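Long-range contacts in putative pyridoxal phosphate-dependent transferase (Clostridium difficile, PDB 4DGT), which is a putative pyridoxal phosphate-dependent transferase of the class I and II aminotransferase family, with pyridoxal-5'-phosphate bound in a two-chain assembly: residues A[20-25]-A[33-38]; A[27-32]-A[354-359]; A[184-189]-A[217-222]; A[192-197]-A[224-229]. All blocks are in the same frame, centred on the assembly; numbering follows the deposited sequence. Where two conformers were deposited one is given.

Interaction 1 of 4, residues A[20-25]-A[33-38]; sequences SKWSEM and DLLPMW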
# COMPACT_ATOMS: atom_id res chain seq x y z
N SER A 20 6.71 14.40 -6.20
CA SER A 20 7.94 13.86 -6.82
C SER A 20 8.26 14.45 -8.15
O SER A 20 9.43 14.70 -8.43
CB SER A 20 7.92 12.33 -6.87
OG SER A 20 6.89 11.87 -7.71
N LYS A 21 7.22 14.78 -8.95
CA LYS A 21 7.44 15.44 -10.21
C LYS A 21 8.26 16.76 -10.04
O LYS A 21 9.12 17.07 -10.83
CB LYS A 21 6.07 15.79 -10.85
CG LYS A 21 6.16 16.36 -12.26
CD LYS A 21 4.74 16.70 -12.80
CE LYS A 21 4.72 16.87 -14.30
NZ LYS A 21 3.30 17.09 -14.82
N TRP A 22 7.93 17.55 -9.01
CA TRP A 22 8.59 18.83 -8.77
C TRP A 22 9.75 18.78 -7.85
O TRP A 22 10.47 19.77 -7.74
CB TRP A 22 7.56 19.82 -8.20
CG TRP A 22 6.64 20.32 -9.30
CD1 TRP A 22 5.48 19.73 -9.75
CD2 TRP A 22 6.80 21.54 -10.13
NE1 TRP A 22 4.92 20.47 -10.76
CE2 TRP A 22 5.65 21.57 -11.03
CE3 TRP A 22 7.77 22.55 -10.23
CZ2 TRP A 22 5.50 22.56 -12.00
CZ3 TRP A 22 7.59 23.57 -11.19
CH2 TRP A 22 6.49 23.55 -12.06
N SER A 23 9.93 17.69 -7.12
CA SER A 23 10.91 17.64 -6.00
C SER A 23 11.90 16.49 -6.08
O SER A 23 12.89 16.51 -5.33
CB SER A 23 10.21 17.59 -4.61
OG SER A 23 9.51 18.80 -4.40
N GLU A 24 11.71 15.53 -7.00
CA GLU A 24 12.66 14.42 -7.14
C GLU A 24 13.45 14.45 -8.45
O GLU A 24 13.87 13.40 -8.95
CB GLU A 24 11.94 13.05 -7.03
CG GLU A 24 11.62 12.72 -5.61
CD GLU A 24 11.00 11.33 -5.39
OE1 GLU A 24 11.14 10.39 -6.21
OE2 GLU A 24 10.33 11.22 -4.34
N MET A 25 13.63 15.64 -9.04
CA MET A 25 14.46 15.72 -10.25
C MET A 25 15.96 15.73 -9.93
O MET A 25 16.80 15.43 -10.80
CB MET A 25 14.12 16.94 -11.07
CG MET A 25 12.77 16.85 -11.78
SD MET A 25 12.28 18.36 -12.58
CE MET A 25 11.91 19.48 -11.20
N ASP A 33 16.01 22.53 -10.29
CA ASP A 33 15.68 23.80 -10.92
C ASP A 33 15.42 23.63 -12.42
O ASP A 33 16.09 24.21 -13.28
CB ASP A 33 16.85 24.79 -10.72
CG ASP A 33 17.03 25.20 -9.27
OD1 ASP A 33 15.99 25.44 -8.59
OD2 ASP A 33 18.20 25.30 -8.79
N LEU A 34 14.41 22.82 -12.71
CA LEU A 34 14.04 22.49 -14.07
C LEU A 34 12.54 22.51 -14.16
O LEU A 34 11.84 22.36 -13.15
CB LEU A 34 14.50 21.06 -14.42
CG LEU A 34 15.96 20.69 -14.29
CD1 LEU A 34 16.15 19.17 -14.37
CD2 LEU A 34 16.84 21.39 -15.35
N LEU A 35 12.02 22.70 -15.38
CA LEU A 35 10.59 22.69 -15.58
C LEU A 35 10.22 21.21 -15.78
O LEU A 35 10.71 20.58 -16.71
CB LEU A 35 10.18 23.51 -16.81
CG LEU A 35 8.68 23.66 -17.01
CD1 LEU A 35 7.96 24.25 -15.81
CD2 LEU A 35 8.28 24.39 -18.31
N PRO A 36 9.37 20.65 -14.91
CA PRO A 36 9.15 19.19 -14.96
C PRO A 36 8.05 18.78 -15.96
O PRO A 36 6.92 19.23 -15.85
CB PRO A 36 8.73 18.85 -13.55
CG PRO A 36 8.01 20.06 -13.11
CD PRO A 36 8.73 21.26 -13.73
N MET A 37 8.41 17.93 -16.96
CA MET A 37 7.48 17.43 -17.94
C MET A 37 7.68 15.93 -18.16
O MET A 37 7.48 15.42 -19.23
CB MET A 37 7.64 18.19 -19.27
CG MET A 37 7.59 19.72 -19.14
SD MET A 37 5.90 20.36 -18.92
CE MET A 37 5.12 20.08 -20.50
N TRP A 38 8.00 15.26 -17.09
CA TRP A 38 8.47 13.86 -17.12
C TRP A 38 7.44 12.91 -16.51
O TRP A 38 6.52 12.42 -17.23
CB TRP A 38 9.90 13.79 -16.55
CG TRP A 38 10.04 14.20 -15.11
CD1 TRP A 38 9.80 15.46 -14.52
CD2 TRP A 38 10.45 13.33 -14.01
NE1 TRP A 38 10.03 15.39 -13.14
CE2 TRP A 38 10.40 14.14 -12.80
CE3 TRP A 38 10.73 11.98 -13.90
CZ2 TRP A 38 10.71 13.64 -11.55
CZ3 TRP A 38 11.09 11.48 -12.64
CH2 TRP A 38 11.04 12.29 -11.48
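Pro36 lies against the indole of Trp22 so that its CG sits 3.5 Å from the centroid of the six-membered ring, 13° off the ring normal, a CH-pi contact over the face. The flank of the same proline is closed by Met25, whose SD comes within 3.7 Å of Pro36 CB; a bend at chi3 (-70°) turns the methyl CE back to 3.5 Å from Leu34 O. Trp38 provides the polar link. Its NE1 donates to Lys21 O at 3.0 Å, on a lone pair in the carbonyl plane, with an N-H...O angle of 153°, and Met25 CG packs 3.4 Å from that NE1, SD forming an oblique Met-aromatic contact with the five-membered ring. Short helix 20-23 is thus docked onto strand 35-36, which pairs in parallel with strand 352-353 in this aminotransferase-family fold. Farther out, Asp43 holds both Lys21 NZ, by a salt bridge, and Trp22 NE1, while Asp41 O also accepts from the lysine. Tyr29 meets the Trp38 ring edge-to-face. Glu24 turns to the second subunit, where its OE2 binds Arg272 and Thr67 of that chain.

Interaction 2 of 4, residues A[27-32]-A[354-359]; sequences KKYGTN and LNQGNS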
# COMPACT_ATOMS: atom_id res chain seq x y z
N LYS A 27 17.76 13.87 -7.97
CA LYS A 27 18.18 12.48 -8.10
C LYS A 27 18.48 12.11 -9.53
O LYS A 27 19.52 11.54 -9.83
CB LYS A 27 17.06 11.56 -7.59
N LYS A 28 17.55 12.45 -10.41
CA LYS A 28 17.50 11.87 -11.72
C LYS A 28 18.23 12.70 -12.76
O LYS A 28 18.82 12.14 -13.67
CB LYS A 28 16.04 11.72 -12.15
CG LYS A 28 15.86 10.98 -13.46
CD LYS A 28 14.38 10.73 -13.75
CE LYS A 28 14.19 9.62 -14.76
NZ LYS A 28 13.13 10.02 -15.73
N TYR A 29 18.17 14.02 -12.61
CA TYR A 29 18.69 14.96 -13.61
C TYR A 29 19.86 15.78 -13.11
O TYR A 29 20.54 16.41 -13.92
CB TYR A 29 17.59 15.92 -14.06
CG TYR A 29 16.43 15.20 -14.68
CD1 TYR A 29 16.46 14.87 -16.01
CD2 TYR A 29 15.30 14.86 -13.94
CE1 TYR A 29 15.40 14.24 -16.63
CE2 TYR A 29 14.22 14.21 -14.53
CZ TYR A 29 14.27 13.90 -15.87
OH TYR A 29 13.22 13.25 -16.49
N GLY A 30 20.09 15.75 -11.79
CA GLY A 30 21.23 16.44 -11.17
C GLY A 30 20.84 17.72 -10.46
O GLY A 30 21.62 18.24 -9.69
N THR A 31 19.61 18.20 -10.73
CA THR A 31 19.06 19.44 -10.15
C THR A 31 17.53 19.40 -10.09
O THR A 31 16.91 18.73 -10.93
CB THR A 31 19.49 20.69 -10.96
OG1 THR A 31 18.86 21.86 -10.43
CG2 THR A 31 19.14 20.55 -12.46
N ASN A 32 16.93 20.12 -9.14
CA ASN A 32 15.49 20.40 -9.12
C ASN A 32 15.06 21.68 -9.86
O ASN A 32 13.85 21.92 -10.00
CB ASN A 32 14.95 20.49 -7.68
CG ASN A 32 14.55 19.14 -7.10
OD1 ASN A 32 14.09 18.21 -7.80
ND2 ASN A 32 14.68 19.04 -5.79
N LEU A 354 12.43 16.04 -19.36
CA LEU A 354 11.58 15.16 -20.15
C LEU A 354 12.02 13.75 -19.83
O LEU A 354 13.10 13.57 -19.28
CB LEU A 354 11.81 15.37 -21.62
CG LEU A 354 11.84 16.79 -22.19
CD1 LEU A 354 11.98 16.82 -23.70
CD2 LEU A 354 10.58 17.47 -21.68
N ASN A 355 11.20 12.74 -20.13
CA ASN A 355 11.64 11.36 -19.90
C ASN A 355 12.52 10.91 -21.09
O ASN A 355 12.08 10.92 -22.20
CB ASN A 355 10.48 10.37 -19.74
CG ASN A 355 9.81 10.44 -18.38
OD1 ASN A 355 10.07 9.64 -17.50
ND2 ASN A 355 8.88 11.30 -18.26
N GLN A 356 13.72 10.48 -20.82
CA GLN A 356 14.62 10.00 -21.85
C GLN A 356 14.05 8.77 -22.54
O GLN A 356 13.60 7.82 -21.89
CB GLN A 356 15.95 9.71 -21.16
CG GLN A 356 16.48 10.98 -20.45
CD GLN A 356 16.54 12.24 -21.38
OE1 GLN A 356 17.17 12.15 -22.45
NE2 GLN A 356 15.90 13.45 -20.98
N GLY A 357 14.02 8.79 -23.87
CA GLY A 357 13.45 7.70 -24.65
C GLY A 357 14.10 6.33 -24.39
O GLY A 357 13.43 5.26 -24.38
N ASN A 358 15.38 6.33 -24.17
CA ASN A 358 16.12 5.09 -23.98
C ASN A 358 15.70 4.33 -22.73
O ASN A 358 15.83 3.09 -22.67
CB ASN A 358 17.64 5.32 -24.13
CG ASN A 358 18.31 6.09 -23.01
OD1 ASN A 358 17.70 6.68 -22.15
ND2 ASN A 358 19.64 6.07 -23.02
N SER A 359 15.12 5.06 -21.79
CA SER A 359 14.61 4.46 -20.57
C SER A 359 13.48 3.45 -20.83
O SER A 359 13.26 2.56 -19.98
CB SER A 359 14.26 5.56 -19.57
OG SER A 359 13.02 6.02 -19.96
O HOH W 1 13.80 8.88 -17.91
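Tyr29 reaches across to segment 354-359 with its phenol, and the OH donates to Leu354 O over 2.8 Å. This is the close, sheltered part of the contact. CG of the tyrosine stands anti to its carbonyl carbon (chi1 -61°), which sends the ring out from the last turn of helix 25-29 towards the backbone of Leu354. The hydroxyl approaches from above the carbonyl plane, 59° out of it. From the opposite face comes Gln356 NE2, 3.3 Å from Leu354 O, so one backbone oxygen is gripped by two donors. The Gln356 amide is itself steadied by Gln368, which donates to OE1, and the Tyr29 ring packs on Val347 of helix 339-350.

Lys28 forms the looser, exposed side. Its aliphatic chain runs alongside the tyrosine, CG lying 3.8 Å above the ring plane and offset toward the rim. The ammonium makes a weak bond to Tyr29 OH and stays 3.6 Å from Asn355 OD1, too far for a firm link. A water lies between Lys28 NZ and Gln356 N, whose bond to it is weak. The contact therefore ties a helix near the N-terminus to the edge strand 355-356 of a four-stranded antiparallel sheet from the C-terminal part of the chain, consistent with the small domain of the class I and II aminotransferase fold, which both parts build.

Interaction 3 of 4, residues A[184-189]-A[217-222]; sequences DELKKL and IPMASI. With MG (magnesium ion), chain E.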
# COMPACT_ATOMS: atom_id res chain seq x y z
N ASP A 184 -9.19 -5.00 -34.27
CA ASP A 184 -8.57 -5.99 -35.14
C ASP A 184 -7.11 -6.27 -34.74
O ASP A 184 -6.65 -7.40 -34.87
CB ASP A 184 -8.57 -5.56 -36.59
CG ASP A 184 -9.91 -5.77 -37.26
OD1 ASP A 184 -10.80 -6.41 -36.69
OD2 ASP A 184 -10.04 -5.30 -38.40
N GLU A 185 -6.36 -5.23 -34.36
CA GLU A 185 -5.01 -5.45 -33.83
C GLU A 185 -5.04 -6.31 -32.57
O GLU A 185 -4.16 -7.14 -32.40
CB GLU A 185 -4.35 -4.10 -33.49
CG GLU A 185 -3.97 -3.28 -34.69
CD GLU A 185 -3.40 -1.93 -34.36
OE1 GLU A 185 -4.11 -1.12 -33.72
OE2 GLU A 185 -2.22 -1.63 -34.71
N LEU A 186 -5.96 -6.03 -31.64
CA LEU A 186 -6.08 -6.84 -30.44
C LEU A 186 -6.52 -8.28 -30.70
O LEU A 186 -5.99 -9.21 -30.07
CB LEU A 186 -7.01 -6.18 -29.40
CG LEU A 186 -6.53 -4.81 -28.93
CD1 LEU A 186 -7.69 -4.15 -28.20
CD2 LEU A 186 -5.28 -4.95 -28.04
N LYS A 187 -7.44 -8.47 -31.66
CA LYS A 187 -7.92 -9.81 -32.04
C LYS A 187 -6.74 -10.63 -32.56
O LYS A 187 -6.57 -11.81 -32.22
CB LYS A 187 -9.02 -9.77 -33.12
CG LYS A 187 -10.40 -9.47 -32.57
CD LYS A 187 -11.46 -9.66 -33.66
CE LYS A 187 -11.36 -8.67 -34.82
NZ LYS A 187 -12.50 -8.71 -35.80
N LYS A 188 -5.91 -10.03 -33.40
CA LYS A 188 -4.76 -10.75 -33.97
C LYS A 188 -3.82 -11.23 -32.86
O LYS A 188 -3.41 -12.42 -32.85
CB LYS A 188 -4.05 -9.88 -35.02
CG LYS A 188 -3.06 -10.64 -35.82
CD LYS A 188 -2.62 -9.90 -37.07
CE LYS A 188 -1.55 -10.64 -37.84
NZ LYS A 188 -2.01 -11.78 -38.69
N LEU A 189 -3.49 -10.36 -31.91
CA LEU A 189 -2.62 -10.70 -30.83
C LEU A 189 -3.28 -11.77 -29.95
O LEU A 189 -2.61 -12.76 -29.52
CB LEU A 189 -2.28 -9.45 -29.99
CG LEU A 189 -1.59 -9.68 -28.62
CD1 LEU A 189 -0.22 -10.27 -28.84
CD2 LEU A 189 -1.50 -8.41 -27.79
N ILE A 217 -10.59 -0.30 -26.35
CA ILE A 217 -11.19 -1.64 -26.38
C ILE A 217 -10.45 -2.48 -25.36
O ILE A 217 -9.29 -2.87 -25.61
CB ILE A 217 -11.02 -2.29 -27.78
CG1 ILE A 217 -11.58 -1.38 -28.88
CG2 ILE A 217 -11.66 -3.66 -27.79
CD1 ILE A 217 -13.04 -1.11 -28.76
N PRO A 218 -11.07 -2.80 -24.20
CA PRO A 218 -10.35 -3.74 -23.31
C PRO A 218 -10.12 -5.05 -24.05
O PRO A 218 -11.01 -5.55 -24.70
CB PRO A 218 -11.31 -3.89 -22.12
CG PRO A 218 -12.18 -2.66 -22.20
CD PRO A 218 -12.35 -2.34 -23.63
N MET A 219 -8.91 -5.59 -23.98
CA MET A 219 -8.64 -6.89 -24.58
C MET A 219 -9.66 -7.95 -24.17
O MET A 219 -10.17 -8.71 -25.00
CB MET A 219 -7.27 -7.32 -24.22
CG MET A 219 -6.88 -8.74 -24.58
SD MET A 219 -6.87 -9.01 -26.41
CE MET A 219 -5.15 -8.65 -26.82
N ALA A 220 -10.05 -7.94 -22.91
CA ALA A 220 -10.98 -8.93 -22.35
C ALA A 220 -12.41 -8.72 -22.85
O ALA A 220 -13.22 -9.61 -22.74
CB ALA A 220 -10.92 -8.92 -20.80
N SER A 221 -12.72 -7.57 -23.42
CA SER A 221 -14.11 -7.26 -23.89
C SER A 221 -14.42 -7.81 -25.26
O SER A 221 -15.58 -7.82 -25.69
CB SER A 221 -14.36 -5.75 -23.91
OG SER A 221 -13.72 -5.16 -25.03
N ILE A 222 -13.39 -8.30 -25.99
CA ILE A 222 -13.58 -8.65 -27.39
C ILE A 222 -14.45 -9.92 -27.59
O ILE A 222 -15.27 -9.95 -28.52
CB ILE A 222 -12.23 -8.76 -28.07
CG1 ILE A 222 -11.61 -7.36 -28.21
CG2 ILE A 222 -12.34 -9.40 -29.48
CD1 ILE A 222 -10.15 -7.41 -28.42
MG MG E . -17.71 -7.46 -25.77
O HOH W 2 -17.79 -8.71 -27.51
O HOH W 3 -17.72 -6.77 -23.99
O HOH W 4 -19.67 -7.05 -25.87
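Leu186 supplies most of the apolar packing, its branches spread over Ile217, Met219 and Ile222. Its CB touches Ile222 CD1 at 3.5 Å, CD1 lies 3.3 Å from Ile217 O, and CD2 approaches the methyl of Met219. That methyl is brought in by bends at chi2 (64°) and chi3 (92°) of the methionine; it lies 3.4 Å from Leu186 O and also meets Leu189 CD2 at 3.8 Å, the Leu189 and Met219 side chains crossing at about a right angle. Lys187 contributes only its aliphatic part, CG resting 3.6 Å from Ile222 CG2.

None of the hydrogen bonds joins the two segments; some close within each. Lys187 NZ turns back along helix 183-195 to a salt bridge with Asp184 OD1. In the loop, Pro218 O accepts from both Ser221 N and Ser221 OG, the hydroxyl lying 2.8 Å away on a lone pair in the carbonyl plane. Met219 N donates to Glu204, and Ile217 O accepts from Asn172.

A magnesium ion is coordinated by Ser221 O at 2.2 Å and by three waters, one of which donates to Ile222 O. Leu186, Leu189 and Met219 all rest on Leu170 of strand 165-171. Dispersion and burial of side chains thus hold loop to helix, while Ser221 O binds the hydrated ion.

Interaction 4 of 4, residues A[192-197]-A[224-229]; sequences ICLKHN and KEFEKN. With MG (magnesium ion), chain I.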
# COMPACT_ATOMS: atom_id res chain seq x y z
N ILE A 192 -3.24 -15.30 -31.35
CA ILE A 192 -1.90 -15.88 -31.24
C ILE A 192 -1.70 -16.42 -29.84
O ILE A 192 -1.21 -17.52 -29.67
CB ILE A 192 -0.73 -14.92 -31.60
CG1 ILE A 192 -0.74 -14.49 -33.07
CG2 ILE A 192 0.62 -15.57 -31.23
CD1 ILE A 192 0.17 -13.30 -33.39
N CYS A 193 -1.98 -15.62 -28.83
CA CYS A 193 -1.76 -16.04 -27.46
C CYS A 193 -2.63 -17.23 -27.11
O CYS A 193 -2.14 -18.16 -26.49
CB CYS A 193 -1.94 -14.90 -26.50
SG CYS A 193 -0.65 -13.63 -26.58
N LEU A 194 -3.88 -17.25 -27.54
CA LEU A 194 -4.75 -18.39 -27.24
C LEU A 194 -4.26 -19.67 -27.93
O LEU A 194 -4.28 -20.75 -27.32
CB LEU A 194 -6.20 -18.15 -27.69
CG LEU A 194 -6.99 -17.34 -26.71
CD1 LEU A 194 -8.13 -16.54 -27.38
CD2 LEU A 194 -7.44 -18.26 -25.60
N LYS A 195 -3.78 -19.53 -29.15
CA LYS A 195 -3.22 -20.70 -29.93
C LYS A 195 -2.10 -21.36 -29.16
O LYS A 195 -1.97 -22.59 -29.13
CB LYS A 195 -2.67 -20.24 -31.27
CG LYS A 195 -2.02 -21.31 -32.14
CD LYS A 195 -1.79 -20.72 -33.51
CE LYS A 195 -1.13 -21.66 -34.50
NZ LYS A 195 -0.60 -20.77 -35.59
N HIS A 196 -1.30 -20.55 -28.50
CA HIS A 196 -0.15 -21.03 -27.75
C HIS A 196 -0.35 -21.17 -26.27
O HIS A 196 0.61 -21.38 -25.51
CB HIS A 196 1.06 -20.14 -28.03
CG HIS A 196 1.51 -20.20 -29.42
ND1 HIS A 196 2.37 -21.16 -29.84
CD2 HIS A 196 1.13 -19.48 -30.55
CE1 HIS A 196 2.55 -21.04 -31.18
NE2 HIS A 196 1.79 -20.00 -31.62
N ASN A 197 -1.58 -21.07 -25.79
CA ASN A 197 -1.94 -21.18 -24.39
C ASN A 197 -1.13 -20.24 -23.50
O ASN A 197 -0.70 -20.61 -22.39
CB ASN A 197 -1.87 -22.67 -24.00
CG ASN A 197 -2.88 -23.51 -24.82
OD1 ASN A 197 -4.08 -23.40 -24.60
ND2 ASN A 197 -2.41 -24.24 -25.88
N LYS A 224 -15.84 -13.80 -25.17
CA LYS A 224 -15.83 -14.52 -23.90
C LYS A 224 -14.54 -15.31 -23.79
O LYS A 224 -14.02 -15.42 -22.71
CB LYS A 224 -17.06 -15.39 -23.74
CG LYS A 224 -18.31 -14.60 -23.38
CD LYS A 224 -18.26 -14.17 -21.90
CE LYS A 224 -19.31 -13.10 -21.55
NZ LYS A 224 -19.05 -12.54 -20.16
N GLU A 225 -14.01 -15.82 -24.91
CA GLU A 225 -12.72 -16.55 -24.81
C GLU A 225 -11.56 -15.61 -24.48
O GLU A 225 -10.66 -15.99 -23.75
CB GLU A 225 -12.41 -17.41 -26.02
CG GLU A 225 -12.02 -16.66 -27.24
CD GLU A 225 -11.50 -17.56 -28.36
OE1 GLU A 225 -11.16 -18.75 -28.09
OE2 GLU A 225 -11.48 -17.08 -29.52
N PHE A 226 -11.56 -14.40 -25.02
CA PHE A 226 -10.53 -13.45 -24.68
C PHE A 226 -10.68 -13.04 -23.18
O PHE A 226 -9.72 -12.95 -22.47
CB PHE A 226 -10.66 -12.21 -25.59
CG PHE A 226 -9.94 -12.32 -26.90
CD1 PHE A 226 -9.82 -13.51 -27.57
CD2 PHE A 226 -9.44 -11.20 -27.50
CE1 PHE A 226 -9.21 -13.60 -28.80
CE2 PHE A 226 -8.81 -11.27 -28.71
CZ PHE A 226 -8.69 -12.45 -29.39
N GLU A 227 -11.91 -12.89 -22.72
CA GLU A 227 -12.19 -12.57 -21.32
C GLU A 227 -11.54 -13.57 -20.38
O GLU A 227 -10.87 -13.20 -19.46
CB GLU A 227 -13.71 -12.52 -21.11
CG GLU A 227 -14.15 -11.89 -19.79
CD GLU A 227 -15.62 -11.53 -19.81
OE1 GLU A 227 -15.96 -10.32 -19.99
OE2 GLU A 227 -16.43 -12.45 -19.66
N LYS A 228 -11.70 -14.84 -20.68
CA LYS A 228 -11.19 -15.88 -19.79
C LYS A 228 -9.67 -15.99 -19.89
O LYS A 228 -9.01 -16.46 -18.92
CB LYS A 228 -11.89 -17.20 -20.06
CG LYS A 228 -13.37 -17.19 -19.65
CD LYS A 228 -13.52 -17.30 -18.13
CE LYS A 228 -14.99 -17.38 -17.67
NZ LYS A 228 -15.42 -16.53 -16.49
N ASN A 229 -9.10 -15.52 -20.98
CA ASN A 229 -7.63 -15.59 -21.17
C ASN A 229 -6.86 -14.30 -20.79
O ASN A 229 -5.65 -14.23 -20.99
CB ASN A 229 -7.27 -16.00 -22.62
CG ASN A 229 -5.90 -16.56 -22.74
OD1 ASN A 229 -5.54 -17.40 -21.91
ND2 ASN A 229 -5.11 -16.06 -23.68
MG MG I . -10.95 -17.99 -31.27
O HOH W 5 -10.93 -19.90 -30.20
O HOH W 6 -10.98 -16.16 -32.18
O HOH W 7 -13.10 -18.17 -31.59
O HOH W 8 -8.99 -17.73 -30.72
O HOH W 9 -10.48 -19.08 -32.92
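Leu194 points into the angle between three side chains of helix 224-229 and divides its two methyls among them. CD1 takes the Phe226 side, 3.4 Å from CE1 of the ring, which it approaches obliquely. CD2 turns to Asn229, lying 3.7 Å from its CG and equally near CB and ND2; leucine and asparagine slide past each other in opposite directions. Chi1 of Leu194 (-82°), with CG anti to the carbonyl carbon, carries CG toward helix 224-229, and chi2 (152°) sets the two methyls.

Asn229, one turn on from Glu225, reaches back with its CG anti to the backbone N (chi1 -159°). The amide has its polar partner elsewhere, ND2 donating to Val198 O, which fixes the group while CB, CG and ND2 pack on the leucine.

Glu225 closes the outer side. Its chain is extended beyond CG, and the carboxylate carbon CD stands 3.7 Å from Leu194 CD1. OE2 binds a magnesium ion at 2.0 Å; five waters complete six-fold coordination. The ion probably offsets the negative charge of a carboxylate placed beside an apolar methyl.

Beyond Leu194, helix 183-195 ends in a Schellman motif: Asn197, with positive phi, is the C-prime residue, its N bonding to Leu194 O and Val198 N to Cys193 O. The chain then enters strand 199-203, which runs parallel to strand 230-234 following helix 224-229. Two helices packed beside consecutive parallel strands of a mixed seven-stranded sheet are characteristic of the large domain of aminotransferases of this fold type.

Interactions 1 and 2 are buried contacts near the N-terminus, their centres 9 Å apart, joined through the run of helices 20-23 and 25-29; Asn32 of interaction 2 probably bonds Met25 N and Ser23 O of interaction 1. Interactions 3 and 4 lie on the opposite side of the chain's centre, partly buried, and share helix 183-195, Phe226 packing against Met219 and Leu186 of its neighbour. The chemistry follows the position. Interactions 1 and 2 each set an indole or phenol donor on a backbone carbonyl, to which interaction 1 adds CH-pi and sulfur packing. Interactions 3 and 4 rely on apolar side-chain packing, where Ser221 O and Glu225 OE2 bind magnesium ions directly. Only interaction 1 meets the second subunit.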